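Long-range contacts in SPbeta prophage-derived aminoglycoside N(3')-acetyltransferase-like protein YokD (Bacillus subtilis, PDB 2NYG), which probably transfers an acetyl group from acetyl-coenzyme A to an amino group of aminoglycoside-like substrates, and may contribute to antibiotic resistance: residues R13-I18 / V52-I57; S40-V45 / G243-R248; T182-A187 / T253-F258; A187-P192 / Y214-F219. All coordinates share one frame; numbering follows the deposited sequence.

How the contacts relate
The four contacts fall into two pairs. Contacts 1 and 2 have centres about 11 Å apart and touch through Arg13, which packs against the coenzyme-binding loop 40-45 and Ser244; their segments alternate along the chain. Contacts 3 and 4 have centres about 13 Å apart and share Ala187, the last residue of helix 183-187, with contact 4 nested inside the loop that contact 3 closes. Contact 1 lies about 36 Å from contact 4, centre to centre, on opposite sides of the chain's centre. Strand 245-251 of the mixed sheet links the pairs: it starts in contact 2 and runs directly into helix 252-268 of contact 3. Contact 4 reaches the separate three-stranded sheet. Coenzyme A touches contact 2.

Contact 1: R13-I18 / V52-I57; sequences RTKQSI and VIQALI
Lys15 reaches across to Gln54 and Ala55 with its aliphatic stem and arrives at a water with its tip. From CB the chain continues with CG anti to the backbone N (chi1 -178°), which brings CG alongside the backbone of Ala55, 4.0 Å from Ala55 N. The next carbon, Lys15 CD, rests against Gln54 CB at 3.8 Å, and the two side chains cross obliquely. A bend at chi3 (68°) then turns CE out of the extended line, and the terminal Lys15 NZ donates to a water at 2.9 Å. That water in turn donates to Gln54 OE1, so ammonium and amide are bridged rather than paired directly. The amide is gripped at its other end too, where NE2 is hydrogen-bonded to the hydroxyl of Tyr122.

The join is one between helices: 15-25, near the N-terminus, packs its first turn on the middle of 48-60, the helix that follows the coenzyme-binding loop. Thr14 and Ser17 form a capping box at the start of the first helix, with Thr14 N donating to Ser17 OG and Ser17 N to Thr14 OG1.

One turn on from Lys15, Ile18 supplies the buried, apolar half. Its CG2 branch meets Ala55 CB at 3.6 Å, while CD1 extends to Val52 CG2 at 3.7 Å. Ala55 CB also meets Lys15 O at 3.5 Å, so that it rests on the first turn of helix 15-25 at two points. Val52 also packs on Ile115 of helix 114-119, and Gln54 lies against Tyr105 of the second subunit.

Contact 2: S40-V45 / G243-R248; sequences SSIGWV and GSANCR. With COA (coenzyme A), chain G.
Ser244 holds OG between its own backbone N and carbonyl carbon (chi1 61°), and this turns the hydroxyl toward the carbonyls of Ser41 and Ile42. Ile42 has CG1 beside its backbone N (chi1 -60°), where CG1 lies 4.0 Å from Ala245 CB. A backbone hydrogen bond adds to this: Ser244 N donates to Ile42 O at 2.8 Å, approaching from above the carbonyl plane. The hydroxyl of the same serine adds a weak bond, which may go to Ile42 O or to Ser41 O. The methyl of Ala245 fits against the Ser41 end of the loop and lies 3.5 Å from Ser41 OG, whose own hydrogen-bond partner is Ser38 O. Both Gly43 and Gly243 have positive phi, and a CB on Gly243 would run into Ile42 CG2.

The far side of the loop serves coenzyme A. Val45 reads the adenine with its backbone: its N donates to N1A at 2.9 Å, and its O accepts from N6A at 2.8 Å. Ser40 OG faces O4A and O5A of one phosphate and can donate to either. The segment 40-45 is thus the coenzyme-binding loop between strand 32-37 and helix 48-60, backed by Gly243, Ser244 and the first residue of strand 245-251, in an antibiotic N-acetyltransferase fold.

Contact 3: T182-A187 / T253-F258; sequences TCFHLA and TEAVDF
Val256 is the bump of this contact, and Cys183, Leu186 and Ala187 form the hollow that takes it. Two helices meet here: the short, weakly bonded helix 183-187 and the beginning of the C-terminal helix 252-268, which follows the last strand of the mixed sheet. The local axes of 183-187 and 253-258 run broadly in the same direction, at a signed crossing angle of -41°, and come within 8.1 Å of each other. Ala187 and Ala255 contribute only methyl groups as side chains to the interface.

Both methyls of Val256 touch Leu186 CD2. CG1, anti to the backbone N (chi1 -180°), fits against Leu186 CD2 at 3.8 Å and also reaches Ala187 CB. CG2 meets Cys183 O at 3.7 Å as well as the Cys183 side chain. Leu186 and Val256 cross at about a right angle; Leu186 also packs on Leu161 and Tyr165 of helix 160-166, and Tyr165 touches Val256 as well.

One residue earlier on the long helix, Ala255 makes a lower bump. Its CB meets both Cys183 SG, at 4.2 Å, and Phe184 CE2, at 3.7 Å. The phenylalanine ring also packs on Val227 of helix 224-234 and on Ala259, further along helix 252-268, so it occupies the corner where three helices approach one another. No hydrogen bond links the two segments; the contact is van der Waals packing. At the phenylalanine, Ala255 O lies at the ring edge, near its plane, 3.4 Å from Phe184 CE2.

Contact 4: A187-P192 / Y214-F219; sequences AEYRIP and YKELEF
Glu188 and Tyr189, the two central residues of a type I beta turn from Ala187 to Arg190, face Glu216 and Leu217 at the end of strand 208-217 and Phe219 just after it. Tyr189 meets all three of these residues. Its CG stands beside the backbone N, and the ring beyond it receives Leu217 CD1 over one face. This is a CH-pi contact: the methyl carbon lies 3.5 Å from the Tyr189 ring centroid, displaced toward the rim on the CD2 side.

At the tip, Tyr189 OH donates to Glu216 OE2 at 2.7 Å, reaching it from above the carboxylate plane, which is perpendicular to the ring. The bend at chi2 of Glu216 (66°) swings CD back, and the same OE2 accepts from Leu217 N at 3.2 Å. Two donors thus hold OE2 of this buried residue, which would restrict the rotation of its carboxylate.

In the fold, the contact ties the loop after helix 183-187 to the central strand of a three-stranded antiparallel sheet, whose outer strand 196-201 begins soon after that loop.

The Phe219 ring stands obliquely to that of Tyr189, with planes at 58° and the tyrosine hydroxyl at its edge. Glu188 approaches with its carboxylate plane 34° from the Phe219 ring plane, its OE1 3.3 Å from Phe219 CD2. The carboxylate finds its hydrogen bonds nearby, OE1 with His185 ND1 and OE2 with the backbone N of Arg220.

Contact 1: R13-I18 / V52-I57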
# COMPACT_ATOMS: atom_id res chain seq x y z
N ARG A 13 -7.39 3.53 19.73
CA ARG A 13 -7.91 4.67 18.98
C ARG A 13 -8.79 4.02 17.91
O ARG A 13 -8.32 3.17 17.16
CB ARG A 13 -6.79 5.46 18.31
CG ARG A 13 -5.50 5.58 19.11
CD ARG A 13 -5.69 6.42 20.34
NE ARG A 13 -4.43 6.57 21.05
CZ ARG A 13 -4.25 7.40 22.08
NH1 ARG A 13 -5.25 8.15 22.51
NH2 ARG A 13 -3.05 7.50 22.65
N THR A 14 -10.05 4.43 17.82
CA THR A 14 -10.95 3.87 16.83
C THR A 14 -11.46 4.91 15.84
O THR A 14 -11.29 6.11 16.04
CB THR A 14 -12.18 3.21 17.49
OG1 THR A 14 -12.92 4.20 18.20
CG2 THR A 14 -11.75 2.12 18.46
N LYS A 15 -12.09 4.42 14.78
CA LYS A 15 -12.67 5.27 13.77
C LYS A 15 -13.49 6.36 14.44
O LYS A 15 -13.40 7.52 14.10
CB LYS A 15 -13.58 4.46 12.85
CG LYS A 15 -14.18 5.28 11.72
CD LYS A 15 -15.16 4.46 10.91
CE LYS A 15 -16.41 4.15 11.73
NZ LYS A 15 -17.32 3.22 11.01
N GLN A 16 -14.29 5.95 15.41
CA GLN A 16 -15.16 6.86 16.13
C GLN A 16 -14.44 7.86 17.03
O GLN A 16 -14.82 9.02 17.10
CB GLN A 16 -16.14 6.06 16.99
CG GLN A 16 -17.16 6.90 17.75
CD GLN A 16 -17.85 6.10 18.84
OE1 GLN A 16 -18.09 4.90 18.67
NE2 GLN A 16 -18.17 6.76 19.96
N SER A 17 -13.42 7.39 17.74
CA SER A 17 -12.69 8.27 18.63
C SER A 17 -11.84 9.22 17.82
O SER A 17 -11.56 10.33 18.26
CB SER A 17 -11.83 7.47 19.61
OG SER A 17 -10.61 7.09 19.02
N ILE A 18 -11.40 8.77 16.65
CA ILE A 18 -10.60 9.62 15.78
C ILE A 18 -11.55 10.59 15.11
O ILE A 18 -11.21 11.74 14.87
CB ILE A 18 -9.82 8.79 14.71
CG1 ILE A 18 -8.65 8.06 15.36
CG2 ILE A 18 -9.29 9.68 13.61
CD1 ILE A 18 -7.81 7.24 14.37
N VAL A 52 -8.50 5.25 9.91
CA VAL A 52 -8.19 6.67 9.90
C VAL A 52 -8.79 7.28 8.66
O VAL A 52 -9.30 8.39 8.70
CB VAL A 52 -6.65 6.93 9.96
CG1 VAL A 52 -6.35 8.44 9.99
CG2 VAL A 52 -6.07 6.28 11.20
N ILE A 53 -8.74 6.56 7.55
CA ILE A 53 -9.29 7.05 6.30
C ILE A 53 -10.80 7.25 6.38
O ILE A 53 -11.33 8.22 5.87
CB ILE A 53 -9.01 6.08 5.15
CG1 ILE A 53 -7.50 5.95 4.94
CG2 ILE A 53 -9.71 6.56 3.89
CD1 ILE A 53 -7.14 4.87 3.96
N GLN A 54 -11.48 6.32 7.03
CA GLN A 54 -12.92 6.39 7.15
C GLN A 54 -13.34 7.49 8.11
O GLN A 54 -14.39 8.10 7.95
CB GLN A 54 -13.44 5.04 7.60
CG GLN A 54 -12.93 3.96 6.69
CD GLN A 54 -13.44 2.59 7.06
OE1 GLN A 54 -13.45 2.21 8.23
NE2 GLN A 54 -13.84 1.83 6.06
N ALA A 55 -12.50 7.75 9.10
CA ALA A 55 -12.78 8.79 10.07
C ALA A 55 -12.67 10.12 9.34
O ALA A 55 -13.41 11.06 9.62
CB ALA A 55 -11.78 8.71 11.22
N LEU A 56 -11.75 10.20 8.39
CA LEU A 56 -11.58 11.42 7.63
C LEU A 56 -12.78 11.63 6.74
O LEU A 56 -13.29 12.74 6.61
CB LEU A 56 -10.30 11.35 6.80
CG LEU A 56 -9.06 11.87 7.53
CD1 LEU A 56 -7.79 11.27 6.96
CD2 LEU A 56 -9.05 13.38 7.45
N ILE A 57 -13.24 10.54 6.14
CA ILE A 57 -14.39 10.58 5.25
C ILE A 57 -15.68 10.88 6.03
O ILE A 57 -16.53 11.66 5.59
CB ILE A 57 -14.50 9.25 4.47
CG1 ILE A 57 -13.41 9.21 3.41
CG2 ILE A 57 -15.85 9.10 3.85
CD1 ILE A 57 -13.41 8.03 2.52
O HOH W 1 -15.53 1.18 10.09

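Contact 2: S40-V45 / G243-R248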
# COMPACT_ATOMS: atom_id res chain seq x y z
N SER A 40 1.60 6.04 12.93
CA SER A 40 2.10 5.68 14.26
C SER A 40 1.96 6.74 15.35
O SER A 40 1.74 6.41 16.52
CB SER A 40 3.56 5.22 14.17
OG SER A 40 4.39 6.21 13.60
N SER A 41 2.07 8.00 14.98
CA SER A 41 1.98 9.09 15.94
C SER A 41 0.63 9.16 16.62
O SER A 41 0.42 9.93 17.56
CB SER A 41 2.22 10.40 15.23
OG SER A 41 1.26 10.56 14.21
N ILE A 42 -0.31 8.35 16.14
CA ILE A 42 -1.65 8.37 16.69
C ILE A 42 -1.83 7.43 17.88
O ILE A 42 -2.69 7.67 18.74
CB ILE A 42 -2.69 8.00 15.62
CG1 ILE A 42 -2.63 9.01 14.47
CG2 ILE A 42 -4.08 8.00 16.23
CD1 ILE A 42 -3.50 8.63 13.31
N GLY A 43 -1.00 6.39 17.93
CA GLY A 43 -1.13 5.40 18.98
C GLY A 43 -1.84 4.26 18.26
O GLY A 43 -2.36 4.47 17.17
N TRP A 44 -1.86 3.07 18.85
CA TRP A 44 -2.50 1.95 18.18
C TRP A 44 -3.93 2.25 17.78
O TRP A 44 -4.73 2.67 18.61
CB TRP A 44 -2.52 0.71 19.09
CG TRP A 44 -3.00 -0.50 18.33
CD1 TRP A 44 -2.35 -1.11 17.31
CD2 TRP A 44 -4.25 -1.18 18.47
NE1 TRP A 44 -3.11 -2.12 16.79
CE2 TRP A 44 -4.29 -2.18 17.48
CE3 TRP A 44 -5.36 -1.02 19.32
CZ2 TRP A 44 -5.39 -3.04 17.32
CZ3 TRP A 44 -6.45 -1.87 19.15
CH2 TRP A 44 -6.45 -2.87 18.16
N VAL A 45 -4.26 2.06 16.50
CA VAL A 45 -5.64 2.28 16.09
C VAL A 45 -6.24 0.96 15.57
O VAL A 45 -5.65 0.27 14.75
CB VAL A 45 -5.78 3.42 15.01
CG1 VAL A 45 -4.56 4.29 14.99
CG2 VAL A 45 -6.05 2.85 13.67
N GLY A 243 -6.00 11.38 18.85
CA GLY A 243 -5.42 10.18 19.44
C GLY A 243 -4.25 10.68 20.27
O GLY A 243 -4.43 11.53 21.15
N SER A 244 -3.05 10.18 20.02
CA SER A 244 -1.92 10.67 20.79
C SER A 244 -1.01 11.55 19.91
O SER A 244 0.05 12.00 20.35
CB SER A 244 -1.14 9.51 21.41
OG SER A 244 -0.62 8.65 20.42
N ALA A 245 -1.46 11.82 18.69
CA ALA A 245 -0.71 12.65 17.75
C ALA A 245 -1.09 14.12 17.88
O ALA A 245 -2.25 14.45 18.11
CB ALA A 245 -0.96 12.19 16.32
N ASN A 246 -0.10 14.99 17.73
CA ASN A 246 -0.30 16.43 17.82
C ASN A 246 -0.64 16.95 16.45
O ASN A 246 0.09 16.72 15.49
CB ASN A 246 0.97 17.12 18.33
CG ASN A 246 1.23 16.83 19.78
OD1 ASN A 246 2.25 16.25 20.14
ND2 ASN A 246 0.30 17.24 20.64
N CYS A 247 -1.74 17.68 16.36
CA CYS A 247 -2.16 18.16 15.05
C CYS A 247 -2.47 19.64 14.94
O CYS A 247 -2.74 20.33 15.93
CB CYS A 247 -3.41 17.40 14.59
SG CYS A 247 -3.39 15.62 14.83
N ARG A 248 -2.41 20.14 13.71
CA ARG A 248 -2.80 21.50 13.48
C ARG A 248 -3.48 21.58 12.15
O ARG A 248 -3.12 20.89 11.20
CB ARG A 248 -1.63 22.47 13.59
CG ARG A 248 -0.39 22.15 12.85
CD ARG A 248 0.65 23.15 13.33
NE ARG A 248 2.00 22.59 13.31
CZ ARG A 248 2.85 22.65 14.34
NH1 ARG A 248 2.49 23.24 15.47
NH2 ARG A 248 4.05 22.10 14.23
N1A COA G . -1.84 2.30 14.98
C2A COA G . -0.69 3.10 15.07
N3A COA G . 0.43 2.75 14.34
C4A COA G . 0.42 1.63 13.53
C5A COA G . -0.71 0.80 13.41
C6A COA G . -1.85 1.14 14.16
N6A COA G . -2.95 0.39 14.09
N7A COA G . -0.41 -0.22 12.55
C8A COA G . 0.88 -0.03 12.13
N9A COA G . 1.39 1.13 12.76
C1B COA G . 2.73 1.75 12.65
C2B COA G . 3.89 0.88 12.10
O2B COA G . 4.35 -0.15 13.00
C3B COA G . 4.96 1.92 11.80
O3B COA G . 5.66 2.08 13.07
P3B COA G . 7.28 2.02 13.27
O7A COA G . 7.98 1.83 11.90
O8A COA G . 7.65 0.82 14.10
O9A COA G . 7.71 3.29 13.96
C4B COA G . 4.16 3.18 11.38
O4B COA G . 2.83 2.98 11.92
C5B COA G . 4.04 3.39 9.83
O5B COA G . 3.27 4.61 9.64
P1A COA G . 3.77 5.73 8.63
O1A COA G . 2.84 6.90 8.62
O2A COA G . 3.92 5.14 7.22
O3A COA G . 5.18 6.05 9.19
P2A COA G . 5.52 6.95 10.47
O4A COA G . 6.27 6.11 11.44
O5A COA G . 4.28 7.54 11.15
O6A COA G . 6.40 8.10 9.72
CBP COA G . 6.05 9.99 8.07
CCP COA G . 5.87 9.42 9.50
CDP COA G . 7.25 9.31 7.35
CEP COA G . 4.72 9.75 7.33
CAP COA G . 6.48 11.49 8.18
OAP COA G . 6.62 11.79 9.59
C9P COA G . 5.50 12.52 7.56
O9P COA G . 4.99 13.43 8.43
N8P COA G . 5.11 12.57 6.26
C7P COA G . 4.03 13.47 5.81
C6P COA G . 2.98 12.89 4.85

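Contact 3: T182-A187 / T253-F258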
# COMPACT_ATOMS: atom_id res chain seq x y z
N THR A 182 3.51 20.25 1.94
CA THR A 182 3.68 20.39 0.51
C THR A 182 3.15 21.70 -0.08
O THR A 182 3.70 22.18 -1.07
CB THR A 182 3.02 19.21 -0.22
OG1 THR A 182 3.64 18.00 0.20
CG2 THR A 182 3.19 19.35 -1.71
N CYS A 183 2.11 22.29 0.51
CA CYS A 183 1.56 23.52 -0.04
C CYS A 183 2.59 24.64 -0.21
O CYS A 183 2.50 25.43 -1.15
CB CYS A 183 0.38 24.01 0.80
SG CYS A 183 0.83 24.51 2.46
N PHE A 184 3.56 24.71 0.69
CA PHE A 184 4.59 25.75 0.60
C PHE A 184 5.34 25.77 -0.72
O PHE A 184 5.70 26.84 -1.22
CB PHE A 184 5.57 25.61 1.76
CG PHE A 184 5.00 26.02 3.08
CD1 PHE A 184 5.49 25.48 4.26
CD2 PHE A 184 3.96 26.95 3.14
CE1 PHE A 184 4.94 25.86 5.48
CE2 PHE A 184 3.41 27.33 4.35
CZ PHE A 184 3.90 26.79 5.53
N HIS A 185 5.59 24.59 -1.30
CA HIS A 185 6.29 24.51 -2.56
C HIS A 185 5.66 25.49 -3.55
O HIS A 185 6.37 26.10 -4.34
CB HIS A 185 6.22 23.11 -3.17
CG HIS A 185 7.14 22.10 -2.54
ND1 HIS A 185 8.51 22.24 -2.55
CD2 HIS A 185 6.88 20.92 -1.94
CE1 HIS A 185 9.06 21.18 -1.98
NE2 HIS A 185 8.09 20.36 -1.60
N LEU A 186 4.34 25.62 -3.52
CA LEU A 186 3.66 26.52 -4.44
C LEU A 186 4.21 27.95 -4.38
O LEU A 186 4.39 28.60 -5.42
CB LEU A 186 2.15 26.53 -4.18
CG LEU A 186 1.28 27.49 -5.00
CD1 LEU A 186 1.34 27.17 -6.50
CD2 LEU A 186 -0.14 27.38 -4.49
N ALA A 187 4.48 28.45 -3.17
CA ALA A 187 5.03 29.79 -3.02
C ALA A 187 6.36 29.93 -3.77
O ALA A 187 6.66 30.99 -4.33
CB ALA A 187 5.22 30.10 -1.55
N THR A 253 -4.47 28.59 1.55
CA THR A 253 -4.29 29.86 0.85
C THR A 253 -3.50 30.84 1.73
O THR A 253 -2.64 31.58 1.26
CB THR A 253 -5.64 30.47 0.52
OG1 THR A 253 -6.37 29.55 -0.30
CG2 THR A 253 -5.46 31.76 -0.22
N GLU A 254 -3.82 30.83 3.01
CA GLU A 254 -3.20 31.70 4.00
C GLU A 254 -1.75 31.31 4.21
O GLU A 254 -0.88 32.15 4.43
CB GLU A 254 -4.00 31.57 5.28
CG GLU A 254 -3.69 32.51 6.41
CD GLU A 254 -4.85 32.55 7.39
OE1 GLU A 254 -4.62 32.78 8.60
OE2 GLU A 254 -6.00 32.36 6.96
N ALA A 255 -1.49 30.01 4.16
CA ALA A 255 -0.15 29.49 4.36
C ALA A 255 0.72 29.78 3.15
O ALA A 255 1.87 30.17 3.28
CB ALA A 255 -0.21 27.97 4.62
N VAL A 256 0.18 29.60 1.96
CA VAL A 256 0.98 29.86 0.78
C VAL A 256 1.39 31.32 0.72
O VAL A 256 2.56 31.65 0.50
CB VAL A 256 0.24 29.48 -0.54
CG1 VAL A 256 1.12 29.76 -1.74
CG2 VAL A 256 -0.13 28.00 -0.52
N ASP A 257 0.43 32.21 0.93
CA ASP A 257 0.70 33.63 0.87
C ASP A 257 1.81 34.05 1.81
O ASP A 257 2.69 34.80 1.41
CB ASP A 257 -0.57 34.44 1.15
CG ASP A 257 -1.57 34.34 0.02
OD1 ASP A 257 -1.16 33.98 -1.10
OD2 ASP A 257 -2.77 34.63 0.26
N PHE A 258 1.78 33.57 3.05
CA PHE A 258 2.80 33.90 4.03
C PHE A 258 4.15 33.36 3.61
O PHE A 258 5.17 34.02 3.79
CB PHE A 258 2.44 33.33 5.40
CG PHE A 258 3.39 33.73 6.48
CD1 PHE A 258 3.21 34.92 7.18
CD2 PHE A 258 4.47 32.91 6.80
CE1 PHE A 258 4.11 35.30 8.18
CE2 PHE A 258 5.38 33.28 7.80
CZ PHE A 258 5.20 34.48 8.49

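Contact 4: A187-P192 / Y214-F219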
# COMPACT_ATOMS: atom_id res chain seq x y z
N ALA A 187 4.48 28.45 -3.17
CA ALA A 187 5.03 29.79 -3.02
C ALA A 187 6.36 29.93 -3.77
O ALA A 187 6.66 30.99 -4.33
CB ALA A 187 5.22 30.10 -1.55
N GLU A 188 7.14 28.86 -3.82
CA GLU A 188 8.42 28.88 -4.52
C GLU A 188 8.30 29.20 -6.01
O GLU A 188 9.30 29.44 -6.67
CB GLU A 188 9.19 27.56 -4.32
CG GLU A 188 9.75 27.41 -2.91
CD GLU A 188 10.40 26.06 -2.65
OE1 GLU A 188 9.71 25.03 -2.75
OE2 GLU A 188 11.60 26.04 -2.32
N TYR A 189 7.08 29.21 -6.53
CA TYR A 189 6.87 29.55 -7.94
C TYR A 189 6.32 30.98 -8.08
O TYR A 189 5.97 31.44 -9.17
CB TYR A 189 5.89 28.58 -8.61
CG TYR A 189 6.31 27.13 -8.66
CD1 TYR A 189 6.18 26.30 -7.54
CD2 TYR A 189 6.78 26.55 -9.85
CE1 TYR A 189 6.50 24.95 -7.60
CE2 TYR A 189 7.10 25.19 -9.92
CZ TYR A 189 6.95 24.40 -8.78
OH TYR A 189 7.23 23.05 -8.82
N ARG A 190 6.25 31.69 -6.95
CA ARG A 190 5.74 33.06 -6.93
C ARG A 190 6.77 34.05 -6.37
O ARG A 190 6.41 35.16 -5.97
CB ARG A 190 4.46 33.09 -6.09
CG ARG A 190 3.41 32.10 -6.60
CD ARG A 190 2.16 31.99 -5.74
NE ARG A 190 1.10 31.31 -6.49
CZ ARG A 190 -0.11 31.01 -6.02
NH1 ARG A 190 -0.44 31.31 -4.77
NH2 ARG A 190 -0.99 30.42 -6.81
N ILE A 191 8.04 33.65 -6.36
CA ILE A 191 9.12 34.49 -5.84
C ILE A 191 10.25 34.73 -6.85
O ILE A 191 10.42 33.97 -7.80
CB ILE A 191 9.73 33.89 -4.56
CG1 ILE A 191 10.39 32.54 -4.84
CG2 ILE A 191 8.65 33.79 -3.50
CD1 ILE A 191 11.42 32.13 -3.81
N PRO A 192 11.04 35.80 -6.65
CA PRO A 192 12.16 36.19 -7.52
C PRO A 192 13.23 35.13 -7.71
O PRO A 192 13.75 34.92 -8.81
CB PRO A 192 12.70 37.44 -6.84
CG PRO A 192 11.47 38.03 -6.23
CD PRO A 192 10.81 36.83 -5.62
N TYR A 214 12.19 17.03 -18.30
CA TYR A 214 11.40 18.22 -18.07
C TYR A 214 12.14 19.14 -17.10
O TYR A 214 13.09 18.72 -16.41
CB TYR A 214 10.02 17.84 -17.52
CG TYR A 214 10.06 17.08 -16.21
CD1 TYR A 214 9.57 17.65 -15.03
CD2 TYR A 214 10.59 15.79 -16.15
CE1 TYR A 214 9.62 16.97 -13.83
CE2 TYR A 214 10.65 15.10 -14.94
CZ TYR A 214 10.16 15.70 -13.78
OH TYR A 214 10.21 15.03 -12.58
N LYS A 215 11.72 20.40 -17.06
CA LYS A 215 12.35 21.37 -16.18
C LYS A 215 11.56 21.46 -14.88
O LYS A 215 10.35 21.26 -14.87
CB LYS A 215 12.43 22.73 -16.87
CG LYS A 215 13.34 22.73 -18.10
CD LYS A 215 13.46 24.10 -18.75
CE LYS A 215 14.47 24.09 -19.90
NZ LYS A 215 15.78 23.54 -19.45
N GLU A 216 12.27 21.75 -13.79
CA GLU A 216 11.66 21.84 -12.48
C GLU A 216 12.47 22.73 -11.54
O GLU A 216 13.68 22.87 -11.72
CB GLU A 216 11.57 20.44 -11.87
CG GLU A 216 10.82 20.39 -10.57
CD GLU A 216 9.36 20.72 -10.78
OE1 GLU A 216 8.61 19.82 -11.24
OE2 GLU A 216 8.98 21.88 -10.52
N LEU A 217 11.83 23.30 -10.54
CA LEU A 217 12.54 24.13 -9.58
C LEU A 217 13.31 23.26 -8.58
O LEU A 217 12.89 22.15 -8.24
CB LEU A 217 11.56 25.03 -8.83
CG LEU A 217 10.77 26.01 -9.68
CD1 LEU A 217 9.92 26.90 -8.80
CD2 LEU A 217 11.75 26.84 -10.51
N GLU A 218 14.45 23.75 -8.11
CA GLU A 218 15.22 23.00 -7.13
C GLU A 218 14.72 23.52 -5.79
O GLU A 218 15.24 24.49 -5.25
CB GLU A 218 16.73 23.25 -7.28
CG GLU A 218 17.52 22.50 -6.24
CD GLU A 218 19.02 22.59 -6.45
OE1 GLU A 218 19.50 22.28 -7.56
OE2 GLU A 218 19.72 22.95 -5.48
N PHE A 219 13.70 22.87 -5.28
CA PHE A 219 13.06 23.26 -4.04
C PHE A 219 13.96 23.42 -2.84
O PHE A 219 15.02 22.83 -2.77
CB PHE A 219 11.95 22.28 -3.72
CG PHE A 219 10.96 22.12 -4.84
CD1 PHE A 219 10.55 20.86 -5.25
CD2 PHE A 219 10.45 23.24 -5.48
CE1 PHE A 219 9.65 20.72 -6.29
CE2 PHE A 219 9.55 23.11 -6.51
CZ PHE A 219 9.15 21.85 -6.92